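Local structure of DNA-binding protein (Sulfolobus solfataricus, 3IRB) at residues A[44-58]-A[64-77]. The protein is of unknown function but combines a zinc ribbon with an OB-fold domain and may bind acyl-CoA. Sequence-based numbering, arbitrary orientation. Where two conformers were deposited one is given.
Sequences KIIGSKCSKCGRIFV and CEHCFVKIENYVEI. With ZN (zinc ion), chain C.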
loop_
_atom_site.group_PDB
_atom_site.type_symbol
_atom_site.label_atom_id
_atom_site.label_comp_id
_atom_site.label_asym_id
_atom_site.label_seq_id
_atom_site.Cartn_x
_atom_site.Cartn_y
_atom_site.Cartn_z
ATOM N N LYS A 44 1.950 11.693 3.379
ATOM C CA LYS A 44 2.424 11.602 2.006
ATOM C C LYS A 44 2.774 10.190 1.662
ATOM O O LYS A 44 3.135 9.401 2.543
ATOM C CB LYS A 44 3.661 12.470 1.813
ATOM C CG LYS A 44 3.405 13.957 2.101
ATOM C CD LYS A 44 4.693 14.763 1.969
ATOM C CE LYS A 44 4.436 16.253 2.193
ATOM N NZ LYS A 44 5.718 17.020 2.211
ATOM N N ILE A 45 2.678 9.882 0.374
ATOM C CA ILE A 45 3.115 8.609 -0.186
ATOM C C ILE A 45 4.396 8.923 -0.957
ATOM O O ILE A 45 4.362 9.647 -1.982
ATOM C CB ILE A 45 2.071 8.032 -1.154
ATOM C CG1 ILE A 45 0.731 7.801 -0.424
ATOM C CG2 ILE A 45 2.599 6.786 -1.789
ATOM C CD1 ILE A 45 0.834 6.896 0.776
ATOM N N ILE A 46 5.507 8.362 -0.482
ATOM C CA ILE A 46 6.837 8.648 -1.039
ATOM C C ILE A 46 7.375 7.447 -1.791
ATOM O O ILE A 46 7.455 6.323 -1.273
ATOM C CB ILE A 46 7.861 9.018 0.036
ATOM C CG1 ILE A 46 7.408 10.233 0.840
ATOM C CG2 ILE A 46 9.232 9.254 -0.617
ATOM C CD1 ILE A 46 7.280 11.494 0.024
ATOM N N GLY A 47 7.717 7.671 -3.046
ATOM C CA GLY A 47 8.302 6.633 -3.867
ATOM C C GLY A 47 9.725 7.020 -4.174
ATOM O O GLY A 47 10.196 8.084 -3.740
ATOM N N SER A 48 10.421 6.135 -4.879
ATOM C CA SER A 48 11.753 6.468 -5.366
ATOM C C SER A 48 11.802 6.271 -6.870
ATOM O O SER A 48 11.037 5.462 -7.437
ATOM C CB SER A 48 12.790 5.628 -4.653
ATOM O OG SER A 48 12.629 4.289 -4.982
ATOM N N LYS A 49 12.721 6.983 -7.516
ATOM C CA LYS A 49 12.778 6.976 -8.967
ATOM C C LYS A 49 14.166 6.641 -9.427
ATOM O O LYS A 49 15.107 7.388 -9.153
ATOM C CB LYS A 49 12.332 8.316 -9.545
ATOM C CG LYS A 49 12.401 8.384 -11.061
ATOM C CD LYS A 49 11.991 9.764 -11.619
ATOM C CE LYS A 49 11.773 9.685 -13.128
ATOM N NZ LYS A 49 11.322 10.972 -13.704
ATOM N N CYS A 50 14.297 5.521 -10.131
ATOM C CA CYS A 50 15.576 5.127 -10.704
ATOM C C CYS A 50 15.972 6.099 -11.805
ATOM O O CYS A 50 15.206 6.388 -12.722
ATOM C CB CYS A 50 15.531 3.703 -11.268
ATOM S SG CYS A 50 17.012 3.159 -12.054
ATOM N N SER A 51 17.179 6.618 -11.708
ATOM C CA SER A 51 17.646 7.603 -12.663
ATOM C C SER A 51 18.018 6.952 -13.981
ATOM O O SER A 51 18.116 7.628 -15.001
ATOM C CB SER A 51 18.835 8.376 -12.105
ATOM O OG SER A 51 18.459 9.079 -10.937
ATOM N N LYS A 52 18.263 5.641 -13.953
ATOM C CA LYS A 52 18.715 4.953 -15.162
ATOM C C LYS A 52 17.566 4.538 -16.064
ATOM O O LYS A 52 17.686 4.655 -17.288
ATOM C CB LYS A 52 19.561 3.724 -14.831
ATOM C CG LYS A 52 20.386 3.311 -16.050
ATOM C CD LYS A 52 21.586 2.459 -15.745
ATOM C CE LYS A 52 22.522 2.433 -16.955
ATOM N NZ LYS A 52 23.363 1.192 -17.002
ATOM N N CYS A 53 16.453 4.090 -15.479
ATOM C CA CYS A 53 15.291 3.678 -16.294
ATOM C C CYS A 53 14.055 4.532 -16.057
ATOM O O CYS A 53 13.039 4.378 -16.761
ATOM C CB CYS A 53 14.953 2.214 -16.015
ATOM S SG CYS A 53 14.367 1.887 -14.317
ATOM N N GLY A 54 14.117 5.430 -15.074
ATOM C CA GLY A 54 12.992 6.295 -14.796
ATOM C C GLY A 54 11.809 5.636 -14.082
ATOM O O GLY A 54 10.835 6.304 -13.853
ATOM N N ARG A 55 11.862 4.340 -13.776
ATOM C CA ARG A 55 10.778 3.697 -13.012
ATOM C C ARG A 55 10.627 4.341 -11.636
ATOM O O ARG A 55 11.636 4.606 -10.958
ATOM C CB ARG A 55 11.080 2.216 -12.840
ATOM C CG ARG A 55 10.961 1.400 -14.128
ATOM C CD ARG A 55 11.241 -0.063 -13.832
ATOM N NE ARG A 55 11.005 -0.916 -14.988
ATOM C CZ ARG A 55 11.863 -1.106 -15.984
ATOM N NH1 ARG A 55 13.045 -0.490 -16.002
ATOM N NH2 ARG A 55 11.518 -1.909 -16.988
ATOM N N ILE A 56 9.371 4.545 -11.214
ATOM C CA ILE A 56 9.057 5.036 -9.895
ATOM C C ILE A 56 8.460 3.881 -9.096
ATOM O O ILE A 56 7.581 3.220 -9.591
ATOM C CB ILE A 56 8.071 6.214 -9.964
ATOM C CG1 ILE A 56 8.698 7.403 -10.709
ATOM C CG2 ILE A 56 7.703 6.661 -8.576
ATOM C CD1 ILE A 56 7.698 8.554 -11.005
ATOM N N PHE A 57 9.001 3.625 -7.897
ATOM C CA PHE A 57 8.610 2.485 -7.084
ATOM C C PHE A 57 7.898 2.971 -5.846
ATOM O O PHE A 57 8.329 3.935 -5.213
ATOM C CB PHE A 57 9.809 1.660 -6.618
ATOM C CG PHE A 57 10.636 1.109 -7.737
ATOM C CD1 PHE A 57 10.315 -0.119 -8.306
ATOM C CD2 PHE A 57 11.697 1.841 -8.254
ATOM C CE1 PHE A 57 11.047 -0.648 -9.332
ATOM C CE2 PHE A 57 12.444 1.320 -9.298
ATOM C CZ PHE A 57 12.123 0.064 -9.843
ATOM N N VAL A 58 6.837 2.267 -5.471
ATOM C CA VAL A 58 6.176 2.504 -4.193
ATOM C C VAL A 58 5.979 1.131 -3.524
ATOM O O VAL A 58 5.615 0.176 -4.198
ATOM C CB VAL A 58 4.839 3.260 -4.379
ATOM C CG1 VAL A 58 3.765 2.380 -5.072
ATOM C CG2 VAL A 58 4.358 3.839 -3.035
ATOM N N CYS A 64 17.440 -0.619 -7.788
ATOM C CA CYS A 64 16.619 -0.967 -8.945
ATOM C C CYS A 64 17.150 -2.295 -9.475
ATOM O O CYS A 64 18.254 -2.345 -9.990
ATOM C CB CYS A 64 16.712 0.094 -10.048
ATOM S SG CYS A 64 15.739 -0.373 -11.556
ATOM N N GLU A 65 16.374 -3.369 -9.347
ATOM C CA GLU A 65 16.866 -4.686 -9.807
ATOM C C GLU A 65 16.807 -4.839 -11.348
ATOM O O GLU A 65 17.473 -5.720 -11.888
ATOM C CB GLU A 65 16.111 -5.836 -9.109
ATOM C CG GLU A 65 16.478 -7.277 -9.557
ATOM C CD GLU A 65 17.943 -7.694 -9.359
ATOM O OE1 GLU A 65 18.759 -6.936 -8.798
ATOM O OE2 GLU A 65 18.284 -8.825 -9.770
ATOM N N HIS A 66 16.046 -3.975 -12.026
ATOM C CA HIS A 66 16.033 -3.921 -13.495
ATOM C C HIS A 66 17.348 -3.425 -14.045
ATOM O O HIS A 66 17.873 -4.009 -14.989
ATOM C CB HIS A 66 14.899 -3.031 -13.994
ATOM C CG HIS A 66 13.549 -3.558 -13.644
ATOM N ND1 HIS A 66 12.663 -2.869 -12.846
ATOM C CD2 HIS A 66 12.944 -4.729 -13.960
ATOM C CE1 HIS A 66 11.563 -3.587 -12.694
ATOM N NE2 HIS A 66 11.706 -4.718 -13.364
ATOM N N CYS A 67 17.880 -2.350 -13.453
ATOM C CA CYS A 67 19.127 -1.732 -13.910
ATOM C C CYS A 67 20.374 -2.159 -13.138
ATOM O O CYS A 67 21.472 -1.877 -13.592
ATOM C CB CYS A 67 19.027 -0.212 -13.797
ATOM S SG CYS A 67 17.694 0.523 -14.776
ATOM N N PHE A 68 20.204 -2.804 -11.978
ATOM C CA PHE A 68 21.310 -3.157 -11.074
ATOM C C PHE A 68 22.086 -1.948 -10.558
ATOM O O PHE A 68 23.308 -1.931 -10.608
ATOM C CB PHE A 68 22.269 -4.171 -11.729
ATOM C CG PHE A 68 21.565 -5.321 -12.360
ATOM C CD1 PHE A 68 20.845 -6.224 -11.581
ATOM C CD2 PHE A 68 21.582 -5.490 -13.739
ATOM C CE1 PHE A 68 20.169 -7.279 -12.166
ATOM C CE2 PHE A 68 20.905 -6.547 -14.331
ATOM C CZ PHE A 68 20.195 -7.445 -13.542
ATOM N N VAL A 69 21.357 -0.926 -10.107
ATOM C CA VAL A 69 21.938 0.313 -9.623
ATOM C C VAL A 69 21.145 0.826 -8.423
ATOM O O VAL A 69 19.926 0.562 -8.277
ATOM C CB VAL A 69 21.943 1.436 -10.696
ATOM C CG1 VAL A 69 22.774 1.043 -11.914
ATOM C CG2 VAL A 69 20.553 1.789 -11.083
ATOM N N LYS A 70 21.865 1.543 -7.573
ATOM C CA LYS A 70 21.301 2.242 -6.432
ATOM C C LYS A 70 20.317 3.342 -6.904
ATOM O O LYS A 70 20.532 3.986 -7.944
ATOM C CB LYS A 70 22.455 2.880 -5.615
ATOM C CG LYS A 70 22.280 2.832 -4.114
ATOM C CD LYS A 70 21.369 3.930 -3.570
ATOM C CE LYS A 70 20.846 3.598 -2.175
ATOM N N ILE A 71 19.243 3.541 -6.142
ATOM C CA ILE A 71 18.298 4.635 -6.364
ATOM C C ILE A 71 18.480 5.680 -5.259
ATOM O O ILE A 71 18.410 5.350 -4.077
ATOM C CB ILE A 71 16.841 4.127 -6.308
ATOM C CG1 ILE A 71 16.621 3.002 -7.338
ATOM C CG2 ILE A 71 15.809 5.305 -6.513
ATOM C CD1 ILE A 71 15.176 2.436 -7.363
ATOM N N GLU A 72 18.649 6.932 -5.652
ATOM C CA GLU A 72 18.882 8.046 -4.723
ATOM C C GLU A 72 17.772 9.096 -4.674
ATOM O O GLU A 72 17.710 9.888 -3.729
ATOM C CB GLU A 72 20.159 8.782 -5.133
ATOM C CG GLU A 72 21.334 7.882 -5.488
ATOM C CD GLU A 72 22.198 7.542 -4.298
ATOM O OE1 GLU A 72 21.754 7.732 -3.145
ATOM O OE2 GLU A 72 23.332 7.082 -4.529
ATOM N N ASN A 73 16.916 9.142 -5.691
ATOM C CA ASN A 73 15.944 10.222 -5.796
ATOM C C ASN A 73 14.560 9.813 -5.284
ATOM O O ASN A 73 14.033 8.786 -5.687
ATOM C CB ASN A 73 15.908 10.704 -7.233
ATOM C CG ASN A 73 17.290 11.166 -7.710
ATOM O OD1 ASN A 73 17.795 10.716 -8.741
ATOM N ND2 ASN A 73 17.920 12.052 -6.928
ATOM N N TYR A 74 13.990 10.608 -4.392
ATOM C CA TYR A 74 12.684 10.306 -3.850
ATOM C C TYR A 74 11.689 11.283 -4.426
ATOM O O TYR A 74 12.023 12.426 -4.678
ATOM C CB TYR A 74 12.698 10.377 -2.329
ATOM C CG TYR A 74 13.714 9.438 -1.759
ATOM C CD1 TYR A 74 13.458 8.082 -1.674
ATOM C CD2 TYR A 74 14.953 9.906 -1.323
ATOM C CE1 TYR A 74 14.407 7.209 -1.178
ATOM C CE2 TYR A 74 15.901 9.042 -0.814
ATOM C CZ TYR A 74 15.625 7.694 -0.740
ATOM O OH TYR A 74 16.561 6.828 -0.221
ATOM N N VAL A 75 10.467 10.812 -4.636
ATOM C CA VAL A 75 9.420 11.621 -5.262
ATOM C C VAL A 75 8.105 11.442 -4.521
ATOM O O VAL A 75 7.808 10.353 -4.042
ATOM C CB VAL A 75 9.232 11.284 -6.763
ATOM C CG1 VAL A 75 10.527 11.529 -7.545
ATOM C CG2 VAL A 75 8.804 9.885 -6.935
ATOM N N GLU A 76 7.335 12.527 -4.406
ATOM C CA GLU A 76 6.024 12.451 -3.791
ATOM C C GLU A 76 5.028 11.970 -4.845
ATOM O O GLU A 76 4.901 12.571 -5.911
ATOM C CB GLU A 76 5.577 13.809 -3.218
ATOM C CG GLU A 76 4.232 13.669 -2.469
ATOM C CD GLU A 76 3.708 14.943 -1.820
ATOM O OE1 GLU A 76 4.417 15.979 -1.818
ATOM O OE2 GLU A 76 2.564 14.868 -1.297
ATOM N N ILE A 77 4.309 10.905 -4.520
ATOM C CA ILE A 77 3.322 10.335 -5.405
ATOM C C ILE A 77 1.998 11.091 -5.227
ATOM O O ILE A 77 1.656 11.493 -4.132
ATOM C CB ILE A 77 3.275 8.823 -5.133
ATOM C CG1 ILE A 77 4.557 8.223 -5.744
ATOM C CG2 ILE A 77 2.058 8.127 -5.749
ATOM C CD1 ILE A 77 4.823 6.912 -5.285
HETATM ZN ZN ZN C . 16.235 1.237 -13.159
HETATM O O HOH W 1 1.802 11.991 -1.498
HETATM O O HOH W 2 17.693 7.806 -8.320
HETATM O O HOH W 3 19.106 5.024 -10.084
HETATM O O HOH W 4 21.985 -1.178 -16.099
#
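Strands 46-49 and 73-76 run antiparallel, Gly47 and Val75 forming a hydrogen-bonded pair whose Gly47 N to Val75 O bond measures 2.9 Å, and Ile77 N reaches Ile45 O beyond it. This is the zinc ribbon of the protein: two CxxC turns, Cys50/Cys53 and Cys64/Cys67, hold one zinc ion through four thiolates, each SG 2.3 to 2.4 Å from the metal. Backbone N-H groups point at three of the sulfurs, Cys53 N at Cys50 SG, Arg55 N at Cys53 SG and Cys67 N at Cys64 SG, which probably tempers their negative charge.

Arg55 adds a side-chain donor. Its chain runs straight out to NE, and the turn at chi4 (82°) sets the plane of the guanidinium, with NH1 3.2 Å from Cys53 SG and the sulfur nearly in that plane. One face of the same group lies on the His66 ring, centres 3.9 Å apart and planes tilted by 27°, while NE makes a salt bridge to Glu114 at the start of strand 114-123. An alanine here would remove all three links, and is likely to leave Cys53 SG without its side-chain donor, Glu114 without its positive mate and the His66 ring freer to turn.

Between the zinc site and the paired strands, Ile71 sets CD1 against Phe57 CE2, 3.5 Å away, and lays CG2 beside Ser48 CB; the Phe57 ring in turn offers its edge to Cys64 SG. At the far end Ile77 CD1 packs on Val58 CB at 3.8 Å and lies near Gly47 N. Nearby, one water bridges the segments, accepting from Ile45 N and donating to Glu76 OE2 and to Ile77 O, the last at 2.7 Å.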